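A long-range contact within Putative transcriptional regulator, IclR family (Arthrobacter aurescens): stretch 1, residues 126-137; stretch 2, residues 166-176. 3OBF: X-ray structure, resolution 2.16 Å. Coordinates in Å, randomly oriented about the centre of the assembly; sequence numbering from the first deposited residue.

Stretch 1, residues 126-137: SPVYDHRGNMVA
Stretch 2 (166-176) KVTTRLGGRAP

The most unusual feature is how closely Gly173 lies against a hairpin loop: its CA is 3.7 Å from His131 CA, 3.6 Å from Tyr129 O (C-H...O angle 169°) and 3.2 Å from Asp130 O. An ideal CB there would lie 2.1 Å from Tyr129 O, a clash, so this approach requires glycine. The hairpin pairs strand 126-129 with strand 135-137 (Val128 N to Ala137 O, 2.8 Å; Val136 N to Val128 O, 2.9 Å) through a type I turn, Asp130 to Gly133. Asp130 (chi1 p) braces the turn, its OD1 accepting from Arg132 N at 2.8 Å and Asn134 N at 3.0 Å.

Helix 166-170 runs parallel to strand 126-129 (4°, closest axis approach 6.9 Å), with Val128 CA 5.2 Å from Thr168 CA. It closes in a Schellman motif: Gly172 has phi/psi 75/19, and Gly173 N bonds Thr168 O at 2.8 Å.

One direct hydrogen bond crosses the interface, Tyr129 N to Thr168 OG1 (3.0 Å, 168°; Thr168 chi1 m). A water 2.8 Å from Thr168 OG1 also donates to Pro127 O at 2.5 Å. Apolar packing adds to this bond: Val128 (t) sets CG1 3.7 Å from Val167 CG1 (t) and 3.6 Å from Leu171 CD1 (m, t). The Tyr129 ring (chi1 m, chi2 -86°) lies against Ala175, CE2 4.1 Å from its CB, with Pro176 N over one face.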

# COMPACT_ATOMS: atom_id res chain seq x y z
N SER A 126 0.97 -1.74 3.69
CA SER A 126 1.56 -1.38 4.98
C SER A 126 2.87 -0.60 4.80
O SER A 126 3.57 -0.81 3.83
CB SER A 126 1.85 -2.64 5.81
OG SER A 126 0.63 -3.32 6.07
N PRO A 127 3.20 0.31 5.75
CA PRO A 127 4.37 1.18 5.56
C PRO A 127 5.67 0.49 6.01
O PRO A 127 5.64 -0.37 6.87
CB PRO A 127 4.04 2.41 6.43
CG PRO A 127 3.11 1.84 7.54
CD PRO A 127 2.35 0.72 6.89
N VAL A 128 6.78 0.88 5.39
CA VAL A 128 8.10 0.39 5.73
C VAL A 128 8.83 1.63 6.18
O VAL A 128 8.70 2.67 5.53
CB VAL A 128 8.80 -0.21 4.48
CG1 VAL A 128 10.30 -0.48 4.75
CG2 VAL A 128 8.10 -1.50 4.07
N TYR A 129 9.57 1.54 7.28
CA TYR A 129 10.33 2.69 7.81
C TYR A 129 11.84 2.44 7.83
O TYR A 129 12.27 1.30 7.99
CB TYR A 129 9.89 3.04 9.24
CG TYR A 129 8.44 3.40 9.34
CD1 TYR A 129 8.02 4.69 9.10
CD2 TYR A 129 7.50 2.44 9.68
CE1 TYR A 129 6.65 5.03 9.19
CE2 TYR A 129 6.16 2.76 9.80
CZ TYR A 129 5.75 4.05 9.54
OH TYR A 129 4.41 4.34 9.63
N ASP A 130 12.61 3.52 7.70
CA ASP A 130 14.07 3.44 7.83
C ASP A 130 14.47 3.76 9.27
O ASP A 130 13.60 3.96 10.14
CB ASP A 130 14.78 4.37 6.83
CG ASP A 130 14.62 5.90 7.14
OD1 ASP A 130 14.25 6.32 8.28
OD2 ASP A 130 14.89 6.69 6.19
N HIS A 131 15.78 3.77 9.53
CA HIS A 131 16.31 3.92 10.88
C HIS A 131 16.04 5.33 11.48
O HIS A 131 16.13 5.53 12.67
CB HIS A 131 17.81 3.58 10.90
CG HIS A 131 18.68 4.59 10.20
ND1 HIS A 131 19.21 5.68 10.85
CD2 HIS A 131 19.11 4.66 8.91
CE1 HIS A 131 19.94 6.39 9.99
NE2 HIS A 131 19.89 5.79 8.81
N ARG A 132 15.66 6.28 10.65
CA ARG A 132 15.30 7.58 11.17
C ARG A 132 13.78 7.70 11.39
O ARG A 132 13.31 8.71 11.89
CB ARG A 132 15.83 8.68 10.25
CG ARG A 132 17.35 8.74 10.18
CD ARG A 132 17.82 9.95 9.31
NE ARG A 132 19.25 9.91 9.05
CZ ARG A 132 20.17 10.48 9.84
NH1 ARG A 132 19.81 11.13 10.95
NH2 ARG A 132 21.46 10.40 9.52
N GLY A 133 13.02 6.67 11.03
CA GLY A 133 11.57 6.72 11.19
C GLY A 133 10.87 7.34 10.00
O GLY A 133 9.67 7.59 10.05
N ASN A 134 11.62 7.59 8.92
CA ASN A 134 11.02 8.03 7.67
C ASN A 134 10.32 6.86 7.06
O ASN A 134 10.85 5.73 7.02
CB ASN A 134 12.06 8.55 6.67
CG ASN A 134 12.88 9.70 7.20
OD1 ASN A 134 12.34 10.64 7.79
ND2 ASN A 134 14.20 9.64 7.00
N MSE A 135 9.12 7.11 6.57
CA MSE A 135 8.46 6.10 5.79
C MSE A 135 9.14 6.06 4.42
O MSE A 135 9.18 7.05 3.73
CB MSE A 135 6.96 6.39 5.64
CG MSE A 135 6.21 5.17 5.00
SE MSE A 135 4.43 5.71 4.53
CE MSE A 135 3.70 6.06 6.33
N VAL A 136 9.63 4.90 4.01
CA VAL A 136 10.44 4.82 2.79
C VAL A 136 9.85 3.97 1.68
O VAL A 136 10.28 4.05 0.54
CB VAL A 136 11.90 4.34 3.09
CG1 VAL A 136 12.60 5.40 3.95
CG2 VAL A 136 11.91 2.98 3.74
N ALA A 137 8.84 3.18 2.01
CA ALA A 137 8.26 2.29 1.04
C ALA A 137 7.00 1.75 1.65
O ALA A 137 6.69 2.02 2.81
CB ALA A 137 9.23 1.15 0.70
N LYS A 166 8.86 -6.86 8.88
CA LYS A 166 10.10 -7.61 8.66
C LYS A 166 11.09 -6.78 7.82
O LYS A 166 12.28 -6.79 8.06
CB LYS A 166 9.82 -8.92 7.91
CG LYS A 166 9.59 -10.14 8.75
CD LYS A 166 9.99 -11.40 8.00
CE LYS A 166 10.64 -12.43 8.97
NZ LYS A 166 9.68 -13.42 9.61
N VAL A 167 10.59 -6.13 6.77
CA VAL A 167 11.45 -5.26 5.98
C VAL A 167 12.01 -4.09 6.82
O VAL A 167 13.21 -3.81 6.78
CB VAL A 167 10.70 -4.77 4.71
CG1 VAL A 167 11.58 -3.79 3.86
CG2 VAL A 167 10.30 -5.98 3.90
N THR A 168 11.15 -3.45 7.60
CA THR A 168 11.56 -2.36 8.48
C THR A 168 12.66 -2.83 9.43
O THR A 168 13.71 -2.18 9.55
CB THR A 168 10.38 -1.86 9.31
OG1 THR A 168 9.42 -1.23 8.47
CG2 THR A 168 10.84 -0.85 10.40
N THR A 169 12.41 -3.95 10.11
CA THR A 169 13.38 -4.54 11.02
C THR A 169 14.70 -4.76 10.30
O THR A 169 15.76 -4.44 10.83
CB THR A 169 12.89 -5.91 11.51
OG1 THR A 169 11.75 -5.74 12.36
CG2 THR A 169 13.99 -6.66 12.29
N ARG A 170 14.65 -5.29 9.09
CA ARG A 170 15.87 -5.63 8.40
C ARG A 170 16.63 -4.41 7.90
O ARG A 170 17.82 -4.51 7.64
CB ARG A 170 15.61 -6.62 7.27
CG ARG A 170 15.29 -8.02 7.73
CD ARG A 170 15.86 -8.94 6.69
NE ARG A 170 15.10 -10.17 6.47
CZ ARG A 170 14.85 -10.67 5.25
NH1 ARG A 170 15.26 -10.01 4.14
NH2 ARG A 170 14.16 -11.80 5.13
N LEU A 171 15.94 -3.28 7.77
CA LEU A 171 16.56 -2.00 7.42
C LEU A 171 17.17 -1.29 8.63
O LEU A 171 17.75 -0.23 8.49
CB LEU A 171 15.56 -1.06 6.73
CG LEU A 171 15.02 -1.42 5.35
CD1 LEU A 171 13.93 -0.45 4.96
CD2 LEU A 171 16.10 -1.40 4.32
N GLY A 172 17.01 -1.84 9.83
CA GLY A 172 17.37 -1.10 11.05
C GLY A 172 16.37 -0.02 11.41
O GLY A 172 16.68 0.88 12.19
N GLY A 173 15.17 -0.12 10.85
CA GLY A 173 14.14 0.89 10.99
C GLY A 173 13.31 0.69 12.23
O GLY A 173 13.37 -0.36 12.86
N ARG A 174 12.53 1.70 12.59
CA ARG A 174 11.55 1.57 13.67
C ARG A 174 10.31 2.42 13.38
O ARG A 174 10.42 3.60 13.01
CB ARG A 174 12.20 1.93 15.03
N ALA A 175 9.15 1.81 13.55
CA ALA A 175 7.85 2.46 13.34
C ALA A 175 7.67 3.71 14.20
O ALA A 175 8.23 3.80 15.31
CB ALA A 175 6.72 1.47 13.63
N PRO A 176 6.90 4.67 13.66
CA PRO A 176 6.44 5.88 14.37
C PRO A 176 6.66 5.90 15.89
O PRO A 176 6.06 5.12 16.64
CB PRO A 176 4.96 6.13 14.05
O HOH W 1 6.65 -1.50 8.82